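Local coordinates for protein putative oxidoreductase (Klebsiella pneumoniae subsp. pneumoniae MGH 78578, PDB 3E82) that probably acts as a nucleotide-dependent oxidoreductase of the Gfo/Idh/MocA family, pairing a Rossmann-fold domain thought to bind NAD with a C-terminal alpha/beta domain, at residues L35-R41 / V53-P59; E60-P66 / L86-K92; N77-A81 / V96-L102; V123-W129 / G297-Y303. One frame throughout, in Å; residues are numbered along the deposited sequence.

Contact 1: residues L35-R41 / V53-P59; sequences LAFVASR and VTVIASP
F37, chi1 m, lies against T54 and I56, its CD1 3.7 Å from T54 CB and 3.9 Å from I56 CD1. Strands 35-39 and 54-56 run parallel, 4.6 Å apart at closest approach and crossing at -32°, in the register F37-T54, V38-V55, A39-I56. Four backbone bonds join them: T54 N to A36 O (3.1 Å), V38 N to T54 O (3.0 Å), I56 N to V38 O (3.0 Å) and S40 N to I56 O (3.2 Å). A water bridges A36 O and T54 OG1 at the exposed edge, suiting threonine. F37, T54, A39 and I56 share one face; beta-branched V38 and V55 occupy the other, under V46 of helix 43-49, with V38 CG2 4.0 Å from V53 CG2. Small A39 leaves room for P59, its CB 4.0 Å from P59 CA. The R41 guanidinium lays one face over A57 O and S58 CA; S58 OG, at the N-cap, bonds A61 N weakly. Linked through helix 43-49, the parallel strands form a beta-alpha-beta crossover of the Rossmann fold.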
# COMPACT_ATOMS: atom_id res chain seq x y z
N LEU B 35 10.68 -41.71 1.79
CA LEU B 35 11.04 -41.32 0.43
C LEU B 35 11.80 -42.52 -0.15
O LEU B 35 12.99 -42.69 0.10
CB LEU B 35 11.95 -40.09 0.46
CG LEU B 35 12.46 -39.59 -0.90
CD1 LEU B 35 11.30 -39.42 -1.88
CD2 LEU B 35 13.20 -38.28 -0.71
N ALA B 36 11.09 -43.34 -0.92
CA ALA B 36 11.66 -44.56 -1.49
C ALA B 36 12.07 -44.43 -2.95
O ALA B 36 12.94 -45.17 -3.43
CB ALA B 36 10.68 -45.70 -1.34
N PHE B 37 11.43 -43.52 -3.67
CA PHE B 37 11.73 -43.33 -5.09
C PHE B 37 11.93 -41.86 -5.47
O PHE B 37 11.31 -40.97 -4.91
CB PHE B 37 10.60 -43.90 -5.95
CG PHE B 37 10.33 -45.36 -5.71
CD1 PHE B 37 11.08 -46.34 -6.36
CD2 PHE B 37 9.32 -45.75 -4.84
CE1 PHE B 37 10.82 -47.70 -6.14
CE2 PHE B 37 9.05 -47.10 -4.61
CZ PHE B 37 9.80 -48.07 -5.26
N VAL B 38 12.80 -41.64 -6.45
CA VAL B 38 13.05 -40.31 -6.98
C VAL B 38 13.13 -40.47 -8.50
O VAL B 38 13.92 -41.26 -9.01
CB VAL B 38 14.39 -39.72 -6.45
CG1 VAL B 38 14.74 -38.45 -7.21
CG2 VAL B 38 14.28 -39.41 -4.97
N ALA B 39 12.27 -39.75 -9.23
CA ALA B 39 12.30 -39.83 -10.68
C ALA B 39 13.20 -38.69 -11.17
O ALA B 39 12.92 -37.51 -10.92
CB ALA B 39 10.90 -39.69 -11.27
N SER B 40 14.28 -39.07 -11.83
CA SER B 40 15.25 -38.12 -12.36
C SER B 40 16.13 -38.81 -13.39
O SER B 40 16.45 -40.00 -13.24
CB SER B 40 16.12 -37.57 -11.22
OG SER B 40 17.19 -36.77 -11.73
N ARG B 41 16.52 -38.07 -14.42
CA ARG B 41 17.36 -38.59 -15.49
C ARG B 41 18.83 -38.64 -15.07
O ARG B 41 19.67 -39.17 -15.80
CB ARG B 41 17.24 -37.71 -16.74
CG ARG B 41 15.86 -37.65 -17.35
CD ARG B 41 15.42 -39.01 -17.86
NE ARG B 41 14.05 -38.98 -18.39
CZ ARG B 41 13.46 -40.02 -18.96
NH1 ARG B 41 14.10 -41.18 -19.07
NH2 ARG B 41 12.21 -39.91 -19.41
N VAL B 53 18.31 -44.27 -2.04
CA VAL B 53 16.97 -44.19 -2.60
C VAL B 53 16.97 -44.83 -3.99
O VAL B 53 18.01 -44.88 -4.65
CB VAL B 53 16.49 -42.71 -2.69
CG1 VAL B 53 17.14 -42.02 -3.88
CG2 VAL B 53 14.99 -42.65 -2.79
N THR B 54 15.82 -45.34 -4.43
CA THR B 54 15.74 -45.96 -5.75
C THR B 54 15.39 -44.90 -6.81
O THR B 54 14.36 -44.23 -6.71
CB THR B 54 14.66 -47.05 -5.80
OG1 THR B 54 14.93 -48.04 -4.81
CG2 THR B 54 14.63 -47.72 -7.17
N VAL B 55 16.25 -44.74 -7.81
CA VAL B 55 16.00 -43.74 -8.85
C VAL B 55 15.37 -44.35 -10.09
O VAL B 55 15.88 -45.31 -10.65
CB VAL B 55 17.29 -43.03 -9.28
CG1 VAL B 55 16.96 -41.97 -10.32
CG2 VAL B 55 17.97 -42.40 -8.08
N ILE B 56 14.25 -43.77 -10.53
CA ILE B 56 13.58 -44.24 -11.73
C ILE B 56 13.67 -43.14 -12.78
O ILE B 56 13.24 -42.01 -12.54
CB ILE B 56 12.10 -44.57 -11.48
CG1 ILE B 56 11.99 -45.71 -10.47
CG2 ILE B 56 11.41 -44.95 -12.78
CD1 ILE B 56 10.55 -46.12 -10.18
N ALA B 57 14.24 -43.47 -13.93
CA ALA B 57 14.42 -42.50 -15.01
C ALA B 57 13.16 -41.76 -15.44
O ALA B 57 13.15 -40.53 -15.43
CB ALA B 57 15.07 -43.18 -16.21
N SER B 58 12.11 -42.48 -15.81
CA SER B 58 10.90 -41.81 -16.27
C SER B 58 9.85 -41.52 -15.19
O SER B 58 9.56 -42.37 -14.34
CB SER B 58 10.23 -42.61 -17.39
OG SER B 58 9.60 -43.76 -16.87
N PRO B 59 9.26 -40.31 -15.24
CA PRO B 59 8.23 -39.86 -14.30
C PRO B 59 7.03 -40.79 -14.30
O PRO B 59 6.50 -41.16 -13.25
CB PRO B 59 7.88 -38.47 -14.82
CG PRO B 59 9.14 -38.02 -15.49
CD PRO B 59 9.58 -39.26 -16.22
O HOH W 1 12.96 -47.84 -3.20

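Contact 2: residues E60-P66 / L86-K92; sequences EAAVQHP and LALNAGK
Two helix ends, 60-64 and 86-89, meet flank to flank, with V63 nearest A87 (CA atoms 5.5 Å apart) and Q64 nearest A90 (5.9 Å). V63, chi1 t, turns CG1 to A87, 3.4 Å from its CB, and lies 4.4 Å from L86 CG; small A87 suits this tight helix-helix contact. L86 (chi1 t, chi2 p) points its CB toward 60-66 and sets CD2 3.9 Å from E60 CB, and the extended Q64 (chi1 m, chi2 t) rests its CG 4.3 Å from A90 CB. Helix 86-89 stops in a Schellman motif, K92 N bonding A87 O and G91 N bonding L88 O; the positive phi of G91 is easiest for glycine. The chain thereby turns K92 back toward 60-66. Its side chain, chi1 m, chi2 p, chi3 t, chi4 p, passes CE 3.3 Å from V63 O and brings NZ 2.8 Å from H65 O, a hydrogen bond. NZ also bonds V68 O and, weakly, a water held by Q64 O. A long aliphatic stem suits the buried path, and the ammonium links the end of 60-66 to V68, ahead of strand 70-73: a buried charge met by main-chain carbonyls and a weakly bound water.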
# COMPACT_ATOMS: atom_id res chain seq x y z
N GLU B 60 6.60 -41.18 -15.51
CA GLU B 60 5.45 -42.06 -15.68
C GLU B 60 5.63 -43.37 -14.93
O GLU B 60 4.72 -43.83 -14.23
CB GLU B 60 5.23 -42.35 -17.17
CG GLU B 60 5.02 -41.12 -18.06
CD GLU B 60 6.22 -40.17 -18.07
OE1 GLU B 60 7.37 -40.65 -18.07
OE2 GLU B 60 6.00 -38.94 -18.07
N ALA B 61 6.79 -43.99 -15.07
CA ALA B 61 7.06 -45.25 -14.39
C ALA B 61 7.08 -45.07 -12.87
O ALA B 61 6.58 -45.92 -12.12
CB ALA B 61 8.39 -45.83 -14.85
N ALA B 62 7.67 -43.97 -12.41
CA ALA B 62 7.75 -43.69 -10.98
C ALA B 62 6.35 -43.51 -10.40
O ALA B 62 5.99 -44.13 -9.39
CB ALA B 62 8.57 -42.43 -10.73
N VAL B 63 5.55 -42.67 -11.04
CA VAL B 63 4.20 -42.41 -10.60
C VAL B 63 3.33 -43.67 -10.55
O VAL B 63 2.52 -43.84 -9.64
CB VAL B 63 3.52 -41.37 -11.51
CG1 VAL B 63 2.04 -41.33 -11.25
CG2 VAL B 63 4.13 -39.99 -11.27
N GLN B 64 3.51 -44.57 -11.52
CA GLN B 64 2.71 -45.79 -11.58
C GLN B 64 3.24 -47.01 -10.82
O GLN B 64 2.62 -48.07 -10.84
CB GLN B 64 2.48 -46.17 -13.05
CG GLN B 64 1.73 -45.11 -13.82
CD GLN B 64 1.64 -45.39 -15.31
OE1 GLN B 64 2.66 -45.56 -15.98
NE2 GLN B 64 0.42 -45.45 -15.83
N HIS B 65 4.38 -46.86 -10.15
CA HIS B 65 4.95 -47.99 -9.41
C HIS B 65 4.01 -48.44 -8.29
O HIS B 65 3.55 -47.62 -7.49
CB HIS B 65 6.31 -47.58 -8.84
CG HIS B 65 7.18 -48.73 -8.44
ND1 HIS B 65 6.85 -49.60 -7.42
CD2 HIS B 65 8.41 -49.10 -8.87
CE1 HIS B 65 7.84 -50.46 -7.24
NE2 HIS B 65 8.80 -50.17 -8.11
N PRO B 66 3.72 -49.75 -8.21
CA PRO B 66 2.83 -50.33 -7.20
C PRO B 66 3.24 -50.07 -5.75
O PRO B 66 2.38 -50.00 -4.87
CB PRO B 66 2.83 -51.82 -7.54
CG PRO B 66 4.16 -52.03 -8.19
CD PRO B 66 4.29 -50.81 -9.07
N LEU B 86 -2.08 -38.54 -14.17
CA LEU B 86 -1.61 -39.91 -14.28
C LEU B 86 -1.54 -40.57 -12.91
O LEU B 86 -1.96 -41.72 -12.74
CB LEU B 86 -0.22 -39.94 -14.93
CG LEU B 86 0.27 -41.33 -15.32
CD1 LEU B 86 -0.64 -41.90 -16.40
CD2 LEU B 86 1.70 -41.25 -15.81
N ALA B 87 -1.01 -39.85 -11.93
CA ALA B 87 -0.90 -40.37 -10.57
C ALA B 87 -2.26 -40.75 -10.00
O ALA B 87 -2.44 -41.84 -9.47
CB ALA B 87 -0.21 -39.35 -9.67
N LEU B 88 -3.22 -39.83 -10.11
CA LEU B 88 -4.57 -40.06 -9.61
C LEU B 88 -5.22 -41.26 -10.29
O LEU B 88 -5.80 -42.12 -9.62
CB LEU B 88 -5.44 -38.81 -9.81
CG LEU B 88 -5.10 -37.62 -8.90
CD1 LEU B 88 -6.02 -36.44 -9.24
CD2 LEU B 88 -5.28 -38.02 -7.43
N ASN B 89 -5.14 -41.32 -11.61
CA ASN B 89 -5.71 -42.43 -12.36
C ASN B 89 -5.03 -43.75 -11.97
O ASN B 89 -5.60 -44.83 -12.13
CB ASN B 89 -5.59 -42.18 -13.87
CG ASN B 89 -6.73 -41.33 -14.41
OD1 ASN B 89 -6.55 -40.50 -15.30
ND2 ASN B 89 -7.93 -41.55 -13.89
N ALA B 90 -3.82 -43.65 -11.43
CA ALA B 90 -3.06 -44.83 -11.00
C ALA B 90 -3.36 -45.17 -9.55
O ALA B 90 -2.71 -46.02 -8.95
CB ALA B 90 -1.56 -44.58 -11.17
N GLY B 91 -4.36 -44.49 -8.98
CA GLY B 91 -4.72 -44.75 -7.60
C GLY B 91 -3.73 -44.23 -6.56
O GLY B 91 -3.69 -44.75 -5.44
N LYS B 92 -2.94 -43.22 -6.90
CA LYS B 92 -1.97 -42.67 -5.95
C LYS B 92 -2.44 -41.35 -5.35
O LYS B 92 -3.23 -40.63 -5.95
CB LYS B 92 -0.61 -42.44 -6.62
CG LYS B 92 0.28 -43.68 -6.75
CD LYS B 92 -0.38 -44.78 -7.57
CE LYS B 92 0.60 -45.90 -7.91
NZ LYS B 92 0.94 -46.77 -6.76
O HOH W 2 0.66 -48.89 -9.15

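Contact 3: residues N77-A81 / V96-L102; sequences NATHA and VDKPFTL
V96, ending its strand, points its CB toward 77-81 and sets CG1 3.8 Å from H80 CB. D97 follows: its OD2 accepts from a water that also receives a weak bond from H80 NE2, which hydrogen-bonds S75 O as well, while OD1 binds H23. K98 points its CB away, its O 3.4 Å from H80 CE1 at the ring edge. Next comes a cis peptide into P99, whose ring lies beside N77 (CD to ND2 3.1 Å); P99 O accepts from H80 ND1 at 2.7 Å, nearly straight at 173°. Flat histidine, chi1 m, thus uses both nitrogens. F100 directs its CB away, though its O lies 3.7 Å from H80 CB; T101 CG2 meets A81 CB at 4.0 Å, and L102 reaches CD1 to 4.2 Å from A78 CA. D-K-P, with its cis proline, probably matches the family's E-K-P motif by the cofactor site. H80 and A81 lie early in helix 80-89; 96-102 links strand 93-96 to helix 104-116, F100 packing on helix 320-339 and strand 121-123.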
# COMPACT_ATOMS: atom_id res chain seq x y z
N ASN B 77 6.89 -26.97 -14.47
CA ASN B 77 5.51 -26.46 -14.41
C ASN B 77 4.51 -27.11 -15.37
O ASN B 77 3.41 -27.47 -14.97
CB ASN B 77 5.51 -24.94 -14.64
CG ASN B 77 5.94 -24.16 -13.41
OD1 ASN B 77 6.71 -24.66 -12.58
ND2 ASN B 77 5.45 -22.93 -13.29
N ALA B 78 4.89 -27.24 -16.63
CA ALA B 78 4.01 -27.83 -17.64
C ALA B 78 3.69 -29.31 -17.42
O ALA B 78 2.79 -29.84 -18.06
CB ALA B 78 4.62 -27.64 -19.03
N THR B 79 4.42 -29.97 -16.52
CA THR B 79 4.20 -31.39 -16.25
C THR B 79 3.29 -31.66 -15.05
O THR B 79 2.82 -32.77 -14.84
CB THR B 79 5.54 -32.13 -16.00
OG1 THR B 79 6.08 -31.75 -14.73
CG2 THR B 79 6.55 -31.78 -17.07
N HIS B 80 3.06 -30.62 -14.25
CA HIS B 80 2.24 -30.76 -13.05
C HIS B 80 0.85 -31.36 -13.30
O HIS B 80 0.51 -32.39 -12.73
CB HIS B 80 2.12 -29.41 -12.34
CG HIS B 80 3.41 -28.94 -11.74
ND1 HIS B 80 3.50 -27.80 -10.96
CD2 HIS B 80 4.67 -29.44 -11.82
CE1 HIS B 80 4.76 -27.63 -10.58
NE2 HIS B 80 5.48 -28.61 -11.09
N ALA B 81 0.06 -30.72 -14.16
CA ALA B 81 -1.30 -31.19 -14.44
C ALA B 81 -1.34 -32.61 -15.01
O ALA B 81 -2.08 -33.47 -14.52
CB ALA B 81 -2.01 -30.23 -15.38
N VAL B 96 1.09 -31.63 -5.25
CA VAL B 96 1.65 -30.90 -6.39
C VAL B 96 2.32 -29.60 -5.98
O VAL B 96 1.71 -28.76 -5.31
CB VAL B 96 0.55 -30.55 -7.43
CG1 VAL B 96 1.19 -30.00 -8.71
CG2 VAL B 96 -0.30 -31.77 -7.70
N ASP B 97 3.57 -29.45 -6.37
CA ASP B 97 4.33 -28.24 -6.08
C ASP B 97 3.66 -27.12 -6.89
O ASP B 97 3.08 -27.38 -7.94
CB ASP B 97 5.77 -28.45 -6.54
CG ASP B 97 6.74 -27.47 -5.93
OD1 ASP B 97 6.86 -27.45 -4.68
OD2 ASP B 97 7.39 -26.73 -6.69
N LYS B 98 3.72 -25.88 -6.42
CA LYS B 98 3.11 -24.80 -7.19
C LYS B 98 3.83 -24.64 -8.53
O LYS B 98 5.04 -24.83 -8.62
CB LYS B 98 3.15 -23.47 -6.41
CG LYS B 98 2.32 -23.45 -5.12
CD LYS B 98 2.24 -22.04 -4.54
CE LYS B 98 3.60 -21.50 -4.14
NZ LYS B 98 4.15 -22.22 -2.96
N PRO B 99 3.10 -24.30 -9.60
CA PRO B 99 1.65 -24.07 -9.62
C PRO B 99 0.86 -25.37 -9.74
O PRO B 99 1.30 -26.33 -10.37
CB PRO B 99 1.46 -23.20 -10.85
CG PRO B 99 2.47 -23.78 -11.80
CD PRO B 99 3.69 -23.91 -10.90
N PHE B 100 -0.31 -25.37 -9.11
CA PHE B 100 -1.22 -26.51 -9.13
C PHE B 100 -1.36 -26.99 -10.58
O PHE B 100 -1.01 -28.12 -10.92
CB PHE B 100 -2.58 -26.05 -8.57
CG PHE B 100 -3.60 -27.15 -8.44
CD1 PHE B 100 -4.92 -26.83 -8.13
CD2 PHE B 100 -3.26 -28.48 -8.65
CE1 PHE B 100 -5.89 -27.83 -8.04
CE2 PHE B 100 -4.22 -29.48 -8.55
CZ PHE B 100 -5.54 -29.16 -8.25
N THR B 101 -1.90 -26.11 -11.42
CA THR B 101 -2.09 -26.36 -12.84
C THR B 101 -1.80 -25.03 -13.54
O THR B 101 -1.48 -24.03 -12.89
CB THR B 101 -3.55 -26.77 -13.17
OG1 THR B 101 -4.44 -25.75 -12.71
CG2 THR B 101 -3.89 -28.10 -12.51
N LEU B 102 -1.92 -25.01 -14.87
CA LEU B 102 -1.66 -23.77 -15.59
C LEU B 102 -2.93 -22.94 -15.79
O LEU B 102 -2.85 -21.74 -16.04
CB LEU B 102 -0.97 -24.07 -16.92
CG LEU B 102 0.40 -24.75 -16.73
CD1 LEU B 102 1.08 -24.92 -18.07
CD2 LEU B 102 1.27 -23.90 -15.80
O HOH W 3 7.76 -27.56 -9.37

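Contact 4: residues V123-W129 / G297-Y303; sequences VFHNRRW and GDQRQYY
Where the chain leaves the Rossmann sheet after strand 121-123, loop 123-129 packs against the start of helix 300-310 through an aromatic cluster of F124, Y302 and Y303. Two successive inverse gamma turns, centred on F124 and H125, bend the loop and let the F124 side chain (chi1 t) project as a knob. Its edge meets the face of Y302 in a T-shaped stack, planes at 90° and centroids 5.2 Å apart, with CD1 3.7 Å from Y302 CD2; F124 CE1 lies 3.9 Å from Y303 CE2. While F124 lies over one face of the Y302 ring (chi1 t), W129 CZ3 approaches its edge, 3.8 Å from Y302 CB; the Y302 hydroxyl bonds S122. W129, chi1 m, spreads its broad indole along the first helical turn: Q301 CB stands over the five-membered ring, 3.4 Å from its centroid and 8° off the normal, a CH-pi contact. G297 fits beneath W129 O, where any CB would clash. D298, ahead of the turn into the helix, makes a capping bond, OD1 accepting from R300 N at 3.0 Å and also from W273 NE1; OD2 pairs with the R300 guanidinium. Q299, CB sideways and chi1 p, carries its amide to N126, the two pairing in a buried setting. Two hydrogen bonds finish the fit: D298 N to W129 O at 2.8 Å, and N126 ND2 to Q299 OE1 at 2.6 Å.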
# COMPACT_ATOMS: atom_id res chain seq x y z
N VAL B 123 -1.87 -29.27 -2.74
CA VAL B 123 -0.91 -28.40 -3.41
C VAL B 123 0.03 -27.87 -2.33
O VAL B 123 -0.41 -27.59 -1.21
CB VAL B 123 -1.63 -27.23 -4.12
CG1 VAL B 123 -0.60 -26.32 -4.80
CG2 VAL B 123 -2.62 -27.77 -5.14
N PHE B 124 1.31 -27.74 -2.67
CA PHE B 124 2.32 -27.31 -1.71
C PHE B 124 2.28 -25.84 -1.27
O PHE B 124 3.19 -25.07 -1.57
CB PHE B 124 3.72 -27.66 -2.27
CG PHE B 124 4.83 -27.65 -1.23
CD1 PHE B 124 4.74 -28.42 -0.07
CD2 PHE B 124 5.99 -26.91 -1.45
CE1 PHE B 124 5.80 -28.45 0.86
CE2 PHE B 124 7.05 -26.93 -0.53
CZ PHE B 124 6.96 -27.69 0.63
N HIS B 125 1.21 -25.46 -0.59
CA HIS B 125 1.10 -24.10 -0.05
C HIS B 125 1.75 -24.29 1.31
O HIS B 125 1.10 -24.57 2.32
CB HIS B 125 -0.36 -23.69 0.08
CG HIS B 125 -0.96 -23.24 -1.22
ND1 HIS B 125 -0.48 -22.15 -1.92
CD2 HIS B 125 -2.01 -23.71 -1.93
CE1 HIS B 125 -1.22 -21.97 -3.00
NE2 HIS B 125 -2.15 -22.90 -3.03
N ASN B 126 3.07 -24.15 1.30
CA ASN B 126 3.91 -24.40 2.46
C ASN B 126 4.24 -23.20 3.34
O ASN B 126 5.13 -23.30 4.19
CB ASN B 126 5.22 -25.01 1.96
CG ASN B 126 6.06 -24.02 1.17
OD1 ASN B 126 5.54 -23.24 0.38
ND2 ASN B 126 7.37 -24.06 1.38
N ARG B 127 3.53 -22.09 3.19
CA ARG B 127 3.86 -20.91 3.98
C ARG B 127 2.90 -20.62 5.14
O ARG B 127 3.00 -19.57 5.78
CB ARG B 127 3.97 -19.69 3.06
CG ARG B 127 4.79 -19.94 1.77
CD ARG B 127 6.25 -20.30 2.05
NE ARG B 127 6.96 -19.24 2.76
CZ ARG B 127 7.49 -18.17 2.18
NH1 ARG B 127 7.42 -18.00 0.86
NH2 ARG B 127 8.08 -17.24 2.92
N ARG B 128 2.00 -21.55 5.41
CA ARG B 128 1.02 -21.39 6.49
C ARG B 128 1.63 -21.61 7.87
O ARG B 128 0.96 -21.40 8.89
CB ARG B 128 -0.14 -22.37 6.29
CG ARG B 128 -0.85 -22.20 4.96
CD ARG B 128 -1.96 -23.23 4.79
NE ARG B 128 -2.71 -22.96 3.57
CZ ARG B 128 -3.89 -23.48 3.27
NH1 ARG B 128 -4.50 -24.32 4.11
NH2 ARG B 128 -4.48 -23.15 2.12
N TRP B 129 2.88 -22.03 7.91
CA TRP B 129 3.55 -22.29 9.18
C TRP B 129 4.81 -21.46 9.37
O TRP B 129 5.69 -21.83 10.14
CB TRP B 129 3.85 -23.78 9.28
CG TRP B 129 2.58 -24.57 9.18
CD1 TRP B 129 1.71 -24.87 10.19
CD2 TRP B 129 1.99 -25.08 7.98
NE1 TRP B 129 0.62 -25.53 9.69
CE2 TRP B 129 0.76 -25.67 8.34
CE3 TRP B 129 2.38 -25.09 6.63
CZ2 TRP B 129 -0.09 -26.27 7.40
CZ3 TRP B 129 1.53 -25.69 5.70
CH2 TRP B 129 0.31 -26.27 6.09
N GLY B 297 8.71 -21.14 13.32
CA GLY B 297 8.01 -21.56 12.12
C GLY B 297 8.46 -22.96 11.74
O GLY B 297 9.58 -23.36 12.08
N ASP B 298 7.61 -23.72 11.06
CA ASP B 298 7.99 -25.07 10.64
C ASP B 298 7.11 -25.64 9.54
O ASP B 298 6.06 -26.22 9.80
CB ASP B 298 8.00 -26.03 11.83
CG ASP B 298 8.46 -27.43 11.44
OD1 ASP B 298 9.11 -27.57 10.38
OD2 ASP B 298 8.18 -28.38 12.21
N GLN B 299 7.56 -25.50 8.29
CA GLN B 299 6.79 -26.01 7.17
C GLN B 299 6.70 -27.54 7.13
O GLN B 299 5.97 -28.10 6.32
CB GLN B 299 7.34 -25.45 5.85
CG GLN B 299 8.75 -25.85 5.51
CD GLN B 299 9.27 -25.09 4.30
OE1 GLN B 299 8.86 -25.33 3.16
NE2 GLN B 299 10.17 -24.13 4.55
N ARG B 300 7.44 -28.22 8.00
CA ARG B 300 7.37 -29.68 8.05
C ARG B 300 5.93 -30.03 8.41
O ARG B 300 5.47 -31.16 8.20
CB ARG B 300 8.33 -30.26 9.11
CG ARG B 300 9.80 -30.06 8.81
CD ARG B 300 10.70 -30.44 10.00
NE ARG B 300 10.42 -31.79 10.49
CZ ARG B 300 9.70 -32.07 11.58
NH1 ARG B 300 9.18 -31.08 12.30
NH2 ARG B 300 9.50 -33.33 11.94
N GLN B 301 5.21 -29.06 8.98
CA GLN B 301 3.82 -29.27 9.37
C GLN B 301 2.99 -29.69 8.16
O GLN B 301 2.07 -30.49 8.29
CB GLN B 301 3.22 -28.00 9.99
CG GLN B 301 3.62 -27.74 11.44
CD GLN B 301 3.09 -28.81 12.40
OE1 GLN B 301 1.90 -29.14 12.38
NE2 GLN B 301 3.96 -29.34 13.25
N TYR B 302 3.30 -29.15 6.99
CA TYR B 302 2.56 -29.52 5.79
C TYR B 302 2.58 -31.04 5.61
O TYR B 302 1.55 -31.66 5.40
CB TYR B 302 3.16 -28.87 4.54
CG TYR B 302 2.44 -29.28 3.27
CD1 TYR B 302 1.27 -28.62 2.87
CD2 TYR B 302 2.89 -30.35 2.49
CE1 TYR B 302 0.57 -29.02 1.73
CE2 TYR B 302 2.19 -30.76 1.35
CZ TYR B 302 1.03 -30.09 0.98
OH TYR B 302 0.31 -30.49 -0.12
N TYR B 303 3.77 -31.63 5.69
CA TYR B 303 3.91 -33.07 5.51
C TYR B 303 3.42 -33.89 6.71
O TYR B 303 2.91 -34.99 6.54
CB TYR B 303 5.36 -33.43 5.17
CG TYR B 303 5.67 -33.25 3.70
CD1 TYR B 303 5.03 -34.03 2.74
CD2 TYR B 303 6.58 -32.29 3.26
CE1 TYR B 303 5.28 -33.86 1.37
CE2 TYR B 303 6.83 -32.10 1.89
CZ TYR B 303 6.17 -32.88 0.95
OH TYR B 303 6.40 -32.70 -0.40

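Contacts 1, 2 and 3 all lie within the Rossmann-type, putative nucleotide-binding domain. Contact 1 closes before contact 2 opens, yet their centres are only 13 Å apart and they touch, helix 59-64, which follows strand 54-56, packing back on both strands. Contacts 2 and 3 alternate along the chain and share helix 80-89, each using one end, with centres 16 Å apart. Contact 4, last in sequence, lies about 24 Å from contacts 1 and 2, centre to centre, but touches contact 3 where V96, on strand 93-96, meets F124, just after the adjacent strand 121-123. Contacts 1 to 3 thus run from one edge strand across the sheet toward the other, and contact 4 joins this domain to the C-terminal region.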